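Local coordinates for protein neurotrypsin (Mus musculus, PDB 6H8M) that acts as a secreted serine protease of the brain with a role in neuronal plasticity, represented here by its third scavenger receptor cysteine-rich (SRCR) domain, at residues D33-K38 against A53-M58; V42-L47 against V103-L108. One frame throughout, in Å; residues are numbered along the deposited sequence.

Contacts 1 and 2 lie with their centres about 11 Å apart in one SRCR domain and use the same two elements, helix 37-46 and the two-stranded antiparallel sheet of 53-56 and 102-105. Contact 1 joins the start of the helix and the loop before it to strand 53-56; contact 2 joins the later helix turns to strand 102-105. Along the chain the four segments alternate, 33-38, 42-47, 53-58 and 103-108, so the two connections cross. They also touch directly: Arg54 probably hydrogen-bonds Ile104 through the backbone, and the Trp35 indole packs on Ile43. The helix is thereby joined to both strands of the small sheet.

Contact 1: D33-K38 against A53-M58; sequences DGWTDK and ARARTM
A surface contact between Asp37 and Ala55, continued inward by Trp35, lays the start of helix 37-46 and its leading loop over strand 53-56, with the touching parts running in nearly opposite directions (152°). One hydrogen bond crosses it: Ala55 N donates to Asp37 OD1 at 2.9 Å, almost straight at 173°. The donor arrives from above the carboxylate plane. Asp37 CG stands anti to its own carbonyl carbon and beside the backbone N (chi1 -67°). The carboxylate lies close to the strand backbone, with Asp37 OD1 3.6 Å from Arg54 CA. The Arg54 side chain runs alongside that of Asp37 in the same direction, but Arg54 NE stays 5.0 Å from Asp37 OD2, so any attraction between the charges acts at a distance.

Next to this bond the Ala55 methyl meets both the loop backbone and the indole. Ala55 CB lies 3.5 Å from Thr36 O and 3.7 Å from Trp35 CD1, meeting the ring obliquely. Thr57 CG2 borders the rim of the indole, 4.1 Å from Trp35 CD1, the two side chains passing in opposite senses. The buried indole has its NE1 bonded to Gly102 O, and thus also reaches the neighbouring strand end. Thr36 is the N-cap: Thr36 OG1 accepts from Lys38 N at 3.3 Å. A capped first turn whose carboxylate takes up a strand N-H thus seats the one helix of this SRCR domain on its small antiparallel sheet.

Contact 2: V42-L47 against V103-L108; sequences VICRQL and VICDYL
Cys44 of helix 37-46 and Cys105 near the end of strand 102-105 form a disulfide, the covalent part of this buried contact. Cys44 SG and Cys105 SG are 2.0 Å apart, and the torsion about the S-S bond is -81°, close to the quarter turn that an unstrained disulfide adopts. Each SG is anti to its own carbonyl carbon and beside its backbone N, and both CB atoms point across the interface. Cys44 CB lies 3.0 Å from Cys105 SG, and Cys105 CB is equally far from Cys44 SG. The bridge brings Cys44 CA and Cys105 CA to 5.4 Å. The Ala53 side chain of strand 53-56 touches Cys44, and Tyr49 lies against Cys105. This is one of three disulfides in the domain, and it ties the helix to the C-terminal strand of the SRCR fold. The short segments approach to 8.4 Å between axes, at 48°.

Apolar packing accompanies the bridge. Val103, two residues earlier on the same strand side, spreads its branches over two helix residues: Val103 CG1 meets Ile43 CB at 4.2 Å, while Val103 CG2 lies 4.0 Å from Cys44 SG. Leu8 and Val19 also pack on Val103, so the same side chain meets strands 6-10 and 18-23 of the five-stranded sheet. Cys44 SG also rests against the strand backbone, 4.1 Å from Ile104 C. One turn on from Ile43, Leu47 brings CD1 to 4.4 Å from Cys105 SG, a looser touch.

Contact 1: D33-K38 against A53-M58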
ATOM      1  N   ASP A  33      -9.088  -2.291  -2.111  1.00 48.14           N
ATOM      2  CA  ASP A  33     -10.136  -1.945  -3.032  1.00 56.39           C
ATOM      3  C   ASP A  33      -9.538  -0.924  -4.009  1.00 55.39           C
ATOM      4  O   ASP A  33      -9.058   0.166  -3.599  1.00 56.16           O
ATOM      5  CB  ASP A  33     -11.326  -1.342  -2.280  1.00 55.52           C
ATOM      6  CG  ASP A  33     -12.528  -1.347  -3.206  1.00 69.93           C
ATOM      7  OD1 ASP A  33     -12.902  -2.449  -3.678  1.00 80.40           O
ATOM      8  OD2 ASP A  33     -12.934  -0.262  -3.578  1.00 76.09           O
ATOM      9  N   GLY A  34      -9.522  -1.280  -5.278  1.00 54.89           N
ATOM     10  CA  GLY A  34      -8.940  -0.387  -6.275  1.00 55.94           C
ATOM     11  C   GLY A  34      -7.405  -0.375  -6.290  1.00 53.20           C
ATOM     12  O   GLY A  34      -6.854   0.486  -6.952  1.00 49.15           O
ATOM     13  N   TRP A  35      -6.718  -1.267  -5.542  1.00 44.55           N
ATOM     14  CA  TRP A  35      -5.278  -1.249  -5.433  1.00 42.20           C
ATOM     15  C   TRP A  35      -4.686  -2.001  -6.645  1.00 43.32           C
ATOM     16  O   TRP A  35      -5.092  -3.120  -6.906  1.00 43.08           O
ATOM     17  CB  TRP A  35      -4.829  -1.883  -4.089  1.00 42.46           C
ATOM     18  CG  TRP A  35      -3.366  -1.818  -3.761  1.00 39.27           C
ATOM     19  CD1 TRP A  35      -2.454  -2.842  -3.896  1.00 37.25           C
ATOM     20  CD2 TRP A  35      -2.658  -0.754  -3.074  1.00 38.51           C
ATOM     21  NE1 TRP A  35      -1.243  -2.412  -3.436  1.00 37.64           N
ATOM     22  CE2 TRP A  35      -1.332  -1.161  -2.925  1.00 37.49           C
ATOM     23  CE3 TRP A  35      -3.038   0.516  -2.644  1.00 42.68           C
ATOM     24  CZ2 TRP A  35      -0.367  -0.372  -2.304  1.00 37.47           C
ATOM     25  CZ3 TRP A  35      -2.085   1.309  -2.060  1.00 39.84           C
ATOM     26  CH2 TRP A  35      -0.757   0.898  -1.937  1.00 41.94           C
ATOM     27  N   THR A  36      -3.802  -1.336  -7.384  1.00 42.50           N
ATOM     28  CA  THR A  36      -3.233  -1.916  -8.624  1.00 42.50           C
ATOM     29  C   THR A  36      -1.727  -1.674  -8.657  1.00 43.74           C
ATOM     30  O   THR A  36      -1.177  -1.173  -7.664  1.00 39.98           O
ATOM     31  CB  THR A  36      -3.870  -1.276  -9.864  1.00 46.39           C
ATOM     32  OG1 THR A  36      -3.388   0.063  -9.961  1.00 44.14           O
ATOM     33  CG2 THR A  36      -5.382  -1.269  -9.811  1.00 51.09           C
ATOM     34  N   ASP A  37      -1.105  -1.982  -9.798  1.00 43.54           N
ATOM     35  CA  ASP A  37       0.352  -1.787 -10.023  1.00 46.72           C
ATOM     36  C   ASP A  37       0.717  -0.297  -9.916  1.00 47.37           C
ATOM     37  O   ASP A  37       1.863  -0.014  -9.539  1.00 42.66           O
ATOM     38  CB  ASP A  37       0.835  -2.501 -11.289  1.00 51.11           C
ATOM     39  CG  ASP A  37       0.756  -4.016 -11.186  1.00 50.51           C
ATOM     40  OD1 ASP A  37       0.370  -4.514 -10.114  1.00 44.74           O
ATOM     41  OD2 ASP A  37       1.081  -4.684 -12.181  1.00 49.69           O
ATOM     42  N   LYS A  38      -0.182   0.613 -10.313  1.00 45.20           N
ATOM     43  CA  LYS A  38       0.081   2.070 -10.186  1.00 47.51           C
ATOM     44  C   LYS A  38       0.299   2.405  -8.701  1.00 43.18           C
ATOM     45  O   LYS A  38       1.268   3.122  -8.416  1.00 46.46           O
ATOM     46  CB  LYS A  38      -1.095   2.857 -10.770  1.00 55.15           C
ATOM     47  CG  LYS A  38      -1.388   2.589 -12.240  1.00 58.28           C
ATOM     48  CD  LYS A  38      -2.504   3.451 -12.792  1.00 68.84           C
ATOM     49  CE  LYS A  38      -2.640   3.367 -14.298  1.00 80.15           C
ATOM     50  NZ  LYS A  38      -3.282   2.103 -14.727  1.00 87.74           N
ATOM     51  N   ALA A  53       7.198  -2.412 -10.306  1.00 48.24           N
ATOM     52  CA  ALA A  53       6.545  -2.830  -8.991  1.00 46.05           C
ATOM     53  C   ALA A  53       5.280  -3.585  -9.318  1.00 43.45           C
ATOM     54  O   ALA A  53       4.661  -3.336 -10.389  1.00 43.16           O
ATOM     55  CB  ALA A  53       6.195  -1.603  -8.215  1.00 46.22           C
ATOM     56  N   ARG A  54       4.867  -4.474  -8.417  1.00 38.51           N
ATOM     57  CA  ARG A  54       3.604  -5.220  -8.634  1.00 39.80           C
ATOM     58  C   ARG A  54       2.762  -5.200  -7.354  1.00 40.36           C
ATOM     59  O   ARG A  54       3.332  -5.392  -6.270  1.00 39.11           O
ATOM     60  CB  ARG A  54       3.900  -6.656  -9.072  1.00 42.13           C
ATOM     61  CG  ARG A  54       4.281  -6.779 -10.539  1.00 50.85           C
ATOM     62  CD  ARG A  54       4.071  -8.187 -11.053  1.00 59.60           C
ATOM     63  NE  ARG A  54       4.469  -8.325 -12.444  1.00 62.17           N
ATOM     64  CZ  ARG A  54       4.443  -9.468 -13.118  1.00 68.03           C
ATOM     65  NH1 ARG A  54       3.981 -10.562 -12.540  1.00 62.22           N
ATOM     66  NH2 ARG A  54       4.880  -9.511 -14.363  1.00 62.98           N
ATOM     67  N   ALA A  55       1.458  -4.961  -7.490  1.00 36.83           N
ATOM     68  CA  ALA A  55       0.560  -5.044  -6.329  1.00 38.45           C
ATOM     69  C   ALA A  55       0.405  -6.502  -5.849  1.00 38.83           C
ATOM     70  O   ALA A  55       0.346  -7.462  -6.673  1.00 38.94           O
ATOM     71  CB  ALA A  55      -0.793  -4.506  -6.701  1.00 38.85           C
ATOM     72  N   ARG A  56       0.184  -6.675  -4.520  1.00 35.92           N
ATOM     73  CA  ARG A  56      -0.325  -7.932  -4.026  1.00 37.78           C
ATOM     74  C   ARG A  56      -1.496  -7.628  -3.110  1.00 37.98           C
ATOM     75  O   ARG A  56      -1.392  -6.713  -2.301  1.00 44.68           O
ATOM     76  CB  ARG A  56       0.776  -8.597  -3.216  1.00 34.32           C
ATOM     77  CG  ARG A  56       1.942  -9.184  -4.022  1.00 39.86           C
ATOM     78  CD  ARG A  56       1.505 -10.454  -4.740  1.00 40.05           C
ATOM     79  NE  ARG A  56       2.497 -11.042  -5.650  1.00 40.30           N
ATOM     80  CZ  ARG A  56       2.529 -10.888  -6.969  1.00 40.91           C
ATOM     81  NH1 ARG A  56       1.764  -9.991  -7.576  1.00 38.84           N
ATOM     82  NH2 ARG A  56       3.372 -11.617  -7.672  1.00 41.46           N
ATOM     83  N   THR A  57      -2.623  -8.315  -3.314  1.00 37.21           N
ATOM     84  CA  THR A  57      -3.916  -7.904  -2.682  1.00 36.28           C
ATOM     85  C   THR A  57      -4.328  -8.996  -1.704  1.00 40.42           C
ATOM     86  O   THR A  57      -3.735 -10.080  -1.628  1.00 38.22           O
ATOM     87  CB  THR A  57      -4.938  -7.582  -3.772  1.00 40.92           C
ATOM     88  OG1 THR A  57      -4.964  -8.718  -4.629  1.00 39.57           O
ATOM     89  CG2 THR A  57      -4.567  -6.316  -4.500  1.00 38.21           C
ATOM     90  N   MET A  58      -5.452  -8.768  -1.042  1.00 38.95           N
ATOM     91  CA  MET A  58      -6.116  -9.732  -0.190  1.00 38.86           C
ATOM     92  C   MET A  58      -5.135 -10.331   0.837  1.00 38.65           C
ATOM     93  O   MET A  58      -5.133 -11.558   1.056  1.00 40.62           O
ATOM     94  CB  MET A  58      -6.755 -10.850  -1.017  1.00 42.04           C
ATOM     95  CG  MET A  58      -7.874 -10.389  -1.856  1.00 45.72           C
ATOM     96  SD  MET A  58      -9.278  -9.681  -0.773  1.00 51.62           S
ATOM     97  CE  MET A  58     -10.125 -11.157  -0.243  1.00 56.52           C
TER

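Contact 2: V42-L47 against V103-L108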
ATOM      1  N   VAL A  42       3.954   3.731  -6.764  1.00 46.02           N
ATOM      2  CA  VAL A  42       4.075   4.883  -5.970  1.00 44.74           C
ATOM      3  C   VAL A  42       4.699   4.524  -4.601  1.00 47.00           C
ATOM      4  O   VAL A  42       5.609   5.177  -4.122  1.00 46.79           O
ATOM      5  CB  VAL A  42       2.736   5.609  -5.780  1.00 50.87           C
ATOM      6  CG1 VAL A  42       2.837   6.722  -4.722  1.00 50.68           C
ATOM      7  CG2 VAL A  42       2.234   6.176  -7.098  1.00 56.37           C
ATOM      8  N   ILE A  43       4.215   3.454  -3.990  1.00 41.89           N
ATOM      9  CA  ILE A  43       4.825   3.020  -2.725  1.00 38.24           C
ATOM     10  C   ILE A  43       6.304   2.723  -2.900  1.00 41.48           C
ATOM     11  O   ILE A  43       7.153   3.172  -2.071  1.00 41.46           O
ATOM     12  CB  ILE A  43       4.068   1.775  -2.219  1.00 39.99           C
ATOM     13  CG1 ILE A  43       2.619   2.093  -1.869  1.00 41.59           C
ATOM     14  CG2 ILE A  43       4.831   1.156  -1.038  1.00 40.76           C
ATOM     15  CD1 ILE A  43       2.451   3.101  -0.778  1.00 45.40           C
ATOM     16  N   CYS A  44       6.635   1.937  -3.924  1.00 41.08           N
ATOM     17  CA  CYS A  44       7.984   1.537  -4.174  1.00 45.45           C
ATOM     18  C   CYS A  44       8.901   2.739  -4.494  1.00 43.06           C
ATOM     19  O   CYS A  44      10.050   2.825  -3.979  1.00 43.87           O
ATOM     20  CB  CYS A  44       8.014   0.487  -5.275  1.00 46.41           C
ATOM     21  SG  CYS A  44       7.230  -1.072  -4.714  1.00 45.78           S
ATOM     22  N   ARG A  45       8.369   3.715  -5.238  1.00 45.93           N
ATOM     23  CA  ARG A  45       9.078   4.972  -5.549  1.00 50.20           C
ATOM     24  C   ARG A  45       9.393   5.733  -4.257  1.00 47.44           C
ATOM     25  O   ARG A  45      10.496   6.150  -4.052  1.00 45.18           O
ATOM     26  CB  ARG A  45       8.291   5.802  -6.581  1.00 54.88           C
ATOM     27  CG  ARG A  45       9.007   7.067  -7.062  1.00 61.93           C
ATOM     28  CD  ARG A  45       8.276   7.762  -8.217  1.00 59.05           C
ATOM     29  NE  ARG A  45       8.048   6.935  -9.389  1.00 60.48           N
ATOM     30  CZ  ARG A  45       6.871   6.455  -9.782  1.00 62.31           C
ATOM     31  NH1 ARG A  45       5.735   6.791  -9.175  1.00 58.13           N
ATOM     32  NH2 ARG A  45       6.843   5.613 -10.802  1.00 63.04           N
ATOM     33  N   GLN A  46       8.424   5.886  -3.363  1.00 47.76           N
ATOM     34  CA  GLN A  46       8.626   6.586  -2.141  1.00 46.48           C
ATOM     35  C   GLN A  46       9.709   5.888  -1.291  1.00 45.06           C
ATOM     36  O   GLN A  46      10.478   6.593  -0.610  1.00 44.57           O
ATOM     37  CB  GLN A  46       7.335   6.784  -1.366  1.00 45.65           C
ATOM     38  CG  GLN A  46       7.530   7.701  -0.161  1.00 46.11           C
ATOM     39  CD  GLN A  46       6.377   7.817   0.795  1.00 45.35           C
ATOM     40  OE1 GLN A  46       5.220   7.818   0.421  1.00 48.06           O
ATOM     41  NE2 GLN A  46       6.695   8.088   2.034  1.00 42.96           N
ATOM     42  N   LEU A  47       9.743   4.556  -1.318  1.00 42.84           N
ATOM     43  CA  LEU A  47      10.725   3.785  -0.580  1.00 41.75           C
ATOM     44  C   LEU A  47      12.120   3.809  -1.219  1.00 47.29           C
ATOM     45  O   LEU A  47      13.060   3.303  -0.618  1.00 42.26           O
ATOM     46  CB  LEU A  47      10.206   2.347  -0.499  1.00 41.64           C
ATOM     47  CG  LEU A  47       9.050   2.095   0.463  1.00 42.86           C
ATOM     48  CD1 LEU A  47       8.531   0.667   0.290  1.00 44.24           C
ATOM     49  CD2 LEU A  47       9.473   2.343   1.893  1.00 45.06           C
ATOM     50  N   VAL A 103       2.811  -4.960  -1.769  1.00 35.01           N
ATOM     51  CA  VAL A 103       3.581  -4.674  -2.930  1.00 35.38           C
ATOM     52  C   VAL A 103       4.776  -5.640  -3.028  1.00 40.20           C
ATOM     53  O   VAL A 103       5.212  -6.129  -1.984  1.00 38.06           O
ATOM     54  CB  VAL A 103       4.118  -3.236  -2.944  1.00 36.81           C
ATOM     55  CG1 VAL A 103       2.974  -2.227  -2.810  1.00 36.76           C
ATOM     56  CG2 VAL A 103       5.142  -2.992  -1.867  1.00 39.73           C
ATOM     57  N   ILE A 104       5.316  -5.754  -4.249  1.00 39.31           N
ATOM     58  CA  ILE A 104       6.649  -6.175  -4.532  1.00 41.58           C
ATOM     59  C   ILE A 104       7.361  -5.102  -5.323  1.00 40.35           C
ATOM     60  O   ILE A 104       6.953  -4.814  -6.423  1.00 44.38           O
ATOM     61  CB  ILE A 104       6.666  -7.494  -5.296  1.00 42.29           C
ATOM     62  CG1 ILE A 104       5.953  -8.578  -4.516  1.00 45.27           C
ATOM     63  CG2 ILE A 104       8.124  -7.894  -5.606  1.00 46.39           C
ATOM     64  CD1 ILE A 104       5.738  -9.786  -5.327  1.00 49.19           C
ATOM     65  N   CYS A 105       8.443  -4.539  -4.770  1.00 42.37           N
ATOM     66  CA  CYS A 105       9.252  -3.560  -5.458  1.00 43.39           C
ATOM     67  C   CYS A 105      10.435  -4.228  -6.175  1.00 47.96           C
ATOM     68  O   CYS A 105      10.904  -5.257  -5.760  1.00 47.45           O
ATOM     69  CB  CYS A 105       9.804  -2.534  -4.485  1.00 44.57           C
ATOM     70  SG  CYS A 105       8.589  -1.773  -3.370  1.00 44.06           S
ATOM     71  N   ASP A 106      10.847  -3.622  -7.306  1.00 49.95           N
ATOM     72  CA  ASP A 106      11.943  -4.128  -8.115  1.00 52.99           C
ATOM     73  C   ASP A 106      11.647  -5.585  -8.498  1.00 54.22           C
ATOM     74  O   ASP A 106      12.482  -6.491  -8.364  1.00 56.37           O
ATOM     75  CB  ASP A 106      13.292  -3.948  -7.424  1.00 56.41           C
ATOM     76  CG  ASP A 106      13.801  -2.509  -7.432  1.00 58.46           C
ATOM     77  OD1 ASP A 106      13.031  -1.582  -7.877  1.00 59.36           O
ATOM     78  OD2 ASP A 106      14.899  -2.320  -6.921  1.00 62.09           O
ATOM     79  N   TYR A 107      10.419  -5.809  -8.987  1.00 54.97           N
ATOM     80  CA  TYR A 107       9.933  -7.134  -9.299  1.00 54.17           C
ATOM     81  C   TYR A 107      10.767  -7.693 -10.454  1.00 62.56           C
ATOM     82  O   TYR A 107      11.011  -6.970 -11.404  1.00 60.80           O
ATOM     83  CB  TYR A 107       8.449  -7.058  -9.652  1.00 55.79           C
ATOM     84  CG  TYR A 107       7.887  -8.384 -10.088  1.00 56.76           C
ATOM     85  CD1 TYR A 107       7.356  -9.280  -9.166  1.00 55.62           C
ATOM     86  CD2 TYR A 107       7.920  -8.754 -11.424  1.00 64.16           C
ATOM     87  CE1 TYR A 107       6.865 -10.515  -9.568  1.00 58.33           C
ATOM     88  CE2 TYR A 107       7.473  -9.996 -11.841  1.00 67.18           C
ATOM     89  CZ  TYR A 107       6.904 -10.852 -10.912  1.00 64.86           C
ATOM     90  OH  TYR A 107       6.437 -12.044 -11.330  1.00 71.09           O
ATOM     91  N   LEU A 108      11.250  -8.929 -10.301  1.00 69.62           N
ATOM     92  CA  LEU A 108      12.147  -9.587 -11.299  1.00 86.53           C
ATOM     93  C   LEU A 108      11.477 -10.876 -11.781  1.00 94.48           C
ATOM     94  O   LEU A 108      11.141 -11.720 -10.959  1.00 96.72           O
ATOM     95  CB  LEU A 108      13.490  -9.911 -10.634  1.00 92.33           C
ATOM     96  CG  LEU A 108      14.671  -8.973 -10.909  1.00102.68           C
ATOM     97  CD1 LEU A 108      15.887  -9.403 -10.090  1.00106.37           C
ATOM     98  CD2 LEU A 108      15.032  -8.940 -12.395  1.00106.40           C
TER